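Local coordinates for protein putative malic enzyme ((S)-malate:NAD+ oxidoreductase (decarboxylating)) (Streptococcus pyogenes, PDB 2A9F) that probably catalyses the NAD-dependent oxidative decarboxylation of (S)-malate with the help of a divalent metal such as magnesium or manganese, at residues A173-F176 with N177-L181; G81-G84 with P85-M89. All blocks are in the same frame, centred on the assembly; numbering follows the deposited sequence.

Contact 1 of 2, residues A173-F176 with N177-L181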
ATOM      1  N   ALA A 173     -10.098 -29.798   2.915  1.00 47.66           N
ATOM      2  CA  ALA A 173     -11.509 -29.791   2.553  1.00 47.92           C
ATOM      3  C   ALA A 173     -11.753 -30.921   1.577  1.00 48.11           C
ATOM      4  O   ALA A 173     -12.825 -31.546   1.584  1.00 46.79           O
ATOM      5  CB  ALA A 173     -11.896 -28.456   1.922  1.00 47.28           C
ATOM      6  N   ALA A 174     -10.742 -31.181   0.748  1.00 46.29           N
ATOM      7  CA  ALA A 174     -10.827 -32.229  -0.254  1.00 45.71           C
ATOM      8  C   ALA A 174     -10.907 -33.621   0.372  1.00 46.13           C
ATOM      9  O   ALA A 174     -11.359 -34.567  -0.267  1.00 44.59           O
ATOM     10  CB  ALA A 174      -9.642 -32.148  -1.195  1.00 45.22           C
ATOM     11  N   ILE A 175     -10.462 -33.772   1.614  1.00 46.39           N
ATOM     12  CA  ILE A 175     -10.559 -35.093   2.209  1.00 46.00           C
ATOM     13  C   ILE A 175     -11.902 -35.199   2.928  1.00 46.84           C
ATOM     14  O   ILE A 175     -12.543 -36.237   2.864  1.00 48.17           O
ATOM     15  CB  ILE A 175      -9.369 -35.442   3.185  1.00 44.34           C
ATOM     16  CG1 ILE A 175      -9.714 -35.077   4.620  1.00 43.75           C
ATOM     17  CG2 ILE A 175      -8.088 -34.742   2.757  1.00 40.66           C
ATOM     18  CD1 ILE A 175      -8.772 -35.709   5.614  1.00 46.19           C
ATOM     19  N   PHE A 176     -12.334 -34.136   3.599  1.00 46.43           N
ATOM     20  CA  PHE A 176     -13.627 -34.177   4.277  1.00 47.76           C
ATOM     21  C   PHE A 176     -14.634 -34.756   3.277  1.00 48.34           C
ATOM     22  O   PHE A 176     -15.467 -35.613   3.612  1.00 46.67           O
ATOM     23  CB  PHE A 176     -14.072 -32.775   4.679  1.00 49.15           C
ATOM     24  CG  PHE A 176     -13.354 -32.223   5.866  1.00 50.51           C
ATOM     25  CD1 PHE A 176     -13.082 -30.859   5.950  1.00 51.58           C
ATOM     26  CD2 PHE A 176     -12.970 -33.050   6.916  1.00 52.26           C
ATOM     27  CE1 PHE A 176     -12.435 -30.322   7.061  1.00 52.55           C
ATOM     28  CE2 PHE A 176     -12.319 -32.527   8.037  1.00 53.74           C
ATOM     29  CZ  PHE A 176     -12.051 -31.160   8.109  1.00 53.92           C
ATOM     30  N   ASN A 177     -14.535 -34.287   2.040  1.00 49.26           N
ATOM     31  CA  ASN A 177     -15.418 -34.767   1.000  1.00 51.36           C
ATOM     32  C   ASN A 177     -15.002 -36.148   0.538  1.00 51.60           C
ATOM     33  O   ASN A 177     -15.819 -36.923   0.050  1.00 50.09           O
ATOM     34  CB  ASN A 177     -15.441 -33.787  -0.171  1.00 52.51           C
ATOM     35  CG  ASN A 177     -16.439 -32.676   0.037  1.00 51.34           C
ATOM     36  OD1 ASN A 177     -17.192 -32.685   1.014  1.00 53.27           O
ATOM     37  ND2 ASN A 177     -16.458 -31.714  -0.875  1.00 51.74           N
ATOM     38  N   SER A 178     -13.722 -36.459   0.686  1.00 53.06           N
ATOM     39  CA  SER A 178     -13.249 -37.773   0.301  1.00 55.37           C
ATOM     40  C   SER A 178     -13.716 -38.809   1.313  1.00 56.93           C
ATOM     41  O   SER A 178     -14.047 -39.926   0.943  1.00 57.50           O
ATOM     42  CB  SER A 178     -11.733 -37.777   0.179  1.00 54.29           C
ATOM     43  OG  SER A 178     -11.379 -37.375  -1.130  1.00 55.02           O
ATOM     44  N   LEU A 179     -13.750 -38.427   2.585  1.00 59.65           N
ATOM     45  CA  LEU A 179     -14.200 -39.311   3.651  1.00 63.01           C
ATOM     46  C   LEU A 179     -15.595 -39.805   3.289  1.00 65.90           C
ATOM     47  O   LEU A 179     -15.848 -41.012   3.206  1.00 64.80           O
ATOM     48  CB  LEU A 179     -14.263 -38.545   4.973  1.00 63.78           C
ATOM     49  CG  LEU A 179     -12.985 -37.847   5.453  1.00 64.12           C
ATOM     50  CD1 LEU A 179     -13.237 -37.159   6.783  1.00 63.46           C
ATOM     51  CD2 LEU A 179     -11.869 -38.875   5.600  1.00 65.79           C
ATOM     52  N   LYS A 180     -16.490 -38.845   3.058  1.00 68.72           N
ATOM     53  CA  LYS A 180     -17.882 -39.107   2.699  1.00 70.09           C
ATOM     54  C   LYS A 180     -18.127 -40.232   1.693  1.00 71.16           C
ATOM     55  O   LYS A 180     -18.848 -41.189   2.000  1.00 71.05           O
ATOM     56  CB  LYS A 180     -18.527 -37.829   2.164  1.00 70.86           C
ATOM     57  CG  LYS A 180     -18.721 -36.744   3.193  1.00 73.60           C
ATOM     58  CD  LYS A 180     -19.664 -37.186   4.299  1.00 75.66           C
ATOM     59  CE  LYS A 180     -20.075 -36.005   5.171  1.00 77.19           C
ATOM     60  NZ  LYS A 180     -20.848 -34.960   4.412  1.00 78.56           N
ATOM     61  N   LEU A 181     -17.546 -40.118   0.498  1.00 70.59           N
ATOM     62  CA  LEU A 181     -17.763 -41.128  -0.535  1.00 71.63           C
ATOM     63  C   LEU A 181     -16.942 -42.394  -0.386  1.00 73.30           C
ATOM     64  O   LEU A 181     -16.696 -43.105  -1.361  1.00 74.16           O
ATOM     65  CB  LEU A 181     -17.555 -40.531  -1.935  1.00 71.87           C
ATOM     66  CG  LEU A 181     -16.190 -40.053  -2.424  1.00 72.71           C
ATOM     67  CD1 LEU A 181     -16.327 -39.412  -3.814  1.00 69.91           C
ATOM     68  CD2 LEU A 181     -15.631 -39.057  -1.440  1.00 70.87           C
TER
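Phe176 and Leu179 lie side by side near the C-terminal end of helix 162-180, where the last turns pack as a local i to i+3 and i to i+4 contact. Their meeting is apolar: CD1 of Leu179 approaches the edge of the phenyl ring, near the ring plane, 4.1 Å from Phe176 CD2. One turn before Leu179, Ile175 CG1 lies 4.4 Å from Leu179 CG. All three side chains also touch Leu186, while Phe176 leans on Ala349 and Lys350 of helix 342-354.

The polar contacts are helical. Asn177 N binds Ala173 O at 3.3 Å, and Leu179 N binds Ile175 O. Ala174 O takes a second donor, Ser178 OG, at 2.9 Å, besides a weak bond from Ser178 N. The serine torsion explains this: chi1 of -87° sets OG beside its own backbone N, facing the preceding turn. The side-chain amide of Asn177 has its partner outside these turns: ND2 bonds to Thr363 O.

The serine hydroxyl is thus given an acceptor within the helix itself, on a buried face where Ser178 packs against Val284, Phe286 and Ile307 of the NAD-binding domain sheet.

Contact 2 of 2, residues G81-G84 with P85-M89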
ATOM      1  N   GLY A  81      11.137 -17.837 -10.737  1.00 57.68           N
ATOM      2  CA  GLY A  81      12.088 -17.869  -9.633  1.00 58.75           C
ATOM      3  C   GLY A  81      12.308 -16.504  -9.018  1.00 59.45           C
ATOM      4  O   GLY A  81      11.498 -15.607  -9.210  1.00 60.35           O
ATOM      5  N   ASP A  82      13.386 -16.331  -8.264  1.00 58.86           N
ATOM      6  CA  ASP A  82      13.654 -15.023  -7.683  1.00 59.60           C
ATOM      7  C   ASP A  82      13.888 -14.082  -8.859  1.00 59.25           C
ATOM      8  O   ASP A  82      15.003 -13.987  -9.380  1.00 59.96           O
ATOM      9  CB  ASP A  82      14.881 -15.077  -6.772  1.00 60.35           C
ATOM     10  CG  ASP A  82      15.292 -13.706  -6.258  1.00 62.17           C
ATOM     11  OD1 ASP A  82      14.416 -12.819  -6.108  1.00 58.51           O
ATOM     12  OD2 ASP A  82      16.502 -13.528  -5.991  1.00 64.28           O
ATOM     13  N   ILE A  83      12.817 -13.402  -9.275  1.00 57.72           N
ATOM     14  CA  ILE A  83      12.858 -12.487 -10.402  1.00 55.11           C
ATOM     15  C   ILE A  83      12.813 -11.022  -9.997  1.00 54.50           C
ATOM     16  O   ILE A  83      12.827 -10.135 -10.853  1.00 55.93           O
ATOM     17  CB  ILE A  83      11.695 -12.763 -11.351  1.00 55.52           C
ATOM     18  CG1 ILE A  83      10.369 -12.715 -10.582  1.00 57.46           C
ATOM     19  CG2 ILE A  83      11.859 -14.120 -11.973  1.00 55.76           C
ATOM     20  CD1 ILE A  83       9.126 -12.917 -11.445  1.00 55.29           C
ATOM     21  N   GLY A  84      12.757 -10.761  -8.697  1.00 52.19           N
ATOM     22  CA  GLY A  84      12.728  -9.384  -8.233  1.00 52.91           C
ATOM     23  C   GLY A  84      11.333  -8.862  -7.944  1.00 52.87           C
ATOM     24  O   GLY A  84      10.347  -9.417  -8.423  1.00 51.31           O
ATOM     25  N   PRO A  85      11.221  -7.786  -7.154  1.00 53.11           N
ATOM     26  CA  PRO A  85       9.919  -7.207  -6.811  1.00 52.86           C
ATOM     27  C   PRO A  85       9.077  -6.664  -7.986  1.00 52.58           C
ATOM     28  O   PRO A  85       7.887  -6.969  -8.076  1.00 52.18           O
ATOM     29  CB  PRO A  85      10.279  -6.139  -5.768  1.00 52.85           C
ATOM     30  CG  PRO A  85      11.719  -5.775  -6.125  1.00 52.97           C
ATOM     31  CD  PRO A  85      12.313  -7.111  -6.427  1.00 52.25           C
ATOM     32  N   GLU A  86       9.674  -5.875  -8.879  1.00 50.93           N
ATOM     33  CA  GLU A  86       8.915  -5.338 -10.019  1.00 49.67           C
ATOM     34  C   GLU A  86       8.261  -6.430 -10.865  1.00 48.63           C
ATOM     35  O   GLU A  86       7.068  -6.354 -11.170  1.00 47.95           O
ATOM     36  CB  GLU A  86       9.796  -4.470 -10.928  1.00 49.32           C
ATOM     37  CG  GLU A  86      10.256  -3.171 -10.304  1.00 51.95           C
ATOM     38  CD  GLU A  86      11.681  -3.235  -9.785  1.00 54.70           C
ATOM     39  OE1 GLU A  86      12.082  -4.299  -9.262  1.00 54.54           O
ATOM     40  OE2 GLU A  86      12.397  -2.212  -9.890  1.00 56.61           O
ATOM     41  N   ALA A  87       9.044  -7.443 -11.241  1.00 48.26           N
ATOM     42  CA  ALA A  87       8.542  -8.556 -12.052  1.00 45.36           C
ATOM     43  C   ALA A  87       7.434  -9.329 -11.335  1.00 43.09           C
ATOM     44  O   ALA A  87       6.612  -9.986 -11.974  1.00 40.96           O
ATOM     45  CB  ALA A  87       9.684  -9.503 -12.412  1.00 45.22           C
ATOM     46  N   ALA A  88       7.410  -9.239 -10.011  1.00 41.21           N
ATOM     47  CA  ALA A  88       6.403  -9.932  -9.227  1.00 41.49           C
ATOM     48  C   ALA A  88       5.049  -9.191  -9.223  1.00 42.05           C
ATOM     49  O   ALA A  88       3.987  -9.822  -9.199  1.00 41.48           O
ATOM     50  CB  ALA A  88       6.898 -10.103  -7.792  1.00 40.65           C
ATOM     51  N   MET A  89       5.103  -7.862  -9.266  1.00 40.55           N
ATOM     52  CA  MET A  89       3.914  -7.025  -9.207  1.00 40.37           C
ATOM     53  C   MET A  89       2.690  -7.538  -9.990  1.00 39.63           C
ATOM     54  O   MET A  89       1.586  -7.590  -9.441  1.00 39.13           O
ATOM     55  CB  MET A  89       4.273  -5.591  -9.614  1.00 39.71           C
ATOM     56  CG  MET A  89       3.390  -4.509  -8.974  1.00 39.38           C
ATOM     57  SD  MET A  89       3.629  -4.155  -7.214  1.00 32.58           S
ATOM     58  CE  MET A  89       3.337  -5.641  -6.490  1.00 31.82           C
TER
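Ile83 lays its CD1 methyl against Ala87 CB, 3.6 Å away, at the loop-to-helix junction that opens helix 85-102 in the N-terminal domain of this malic enzyme. CG1 follows at 3.8 Å from the same alanine methyl. With chi1 at 55°, CG1 sits between the backbone N and the carbonyl carbon of Ile83, and the extended chi2 carries CD1 on alongside the first turn. Ala87 CB points back toward the loop, so that it also comes within 3.6 Å of Ile83 O.

Gly84 and Pro85 lie where the loop passes into the helix. The glycine has a positive phi (97°), a backbone conformation that glycine adopts readily, and the proline ring packs against Val111 and Asp113. Backbone hydrogen bonds between Gly74 and both Ile83 and Gly84 tie the loop down.

The junction also faces the second subunit: Glu86 OE2 forms a salt bridge with Lys55 of that chain, Ala87 O accepts a hydrogen bond from its Ser48 OG, and the loop residue Ile83 packs on its Ala52. Gly84 O receives a weak bond from Ala88 N at 3.3 Å, bent to 129° at the hydrogen.

Contacts 1 and 2 stand on opposite sides of the chain's centre, their own centres 37 Å apart and their nearest atoms about 27 Å apart, so neither touches the other. Contact 2 belongs to the N-terminal domain and lies on the subunit interface; contact 1 belongs to the NAD-binding domain and meets no other chain of the assembly. Each lies at one end of a helix, contact 2 near the metal site and contact 1 near a predicted substrate residue. The side chain of Ala88 is about 6 Å from that of Asp138, a magnesium ligand, and about 10 Å from a bound magnesium ion; the side chain of Ala174 is about 9 Å from that of Asn320, predicted to bind malate.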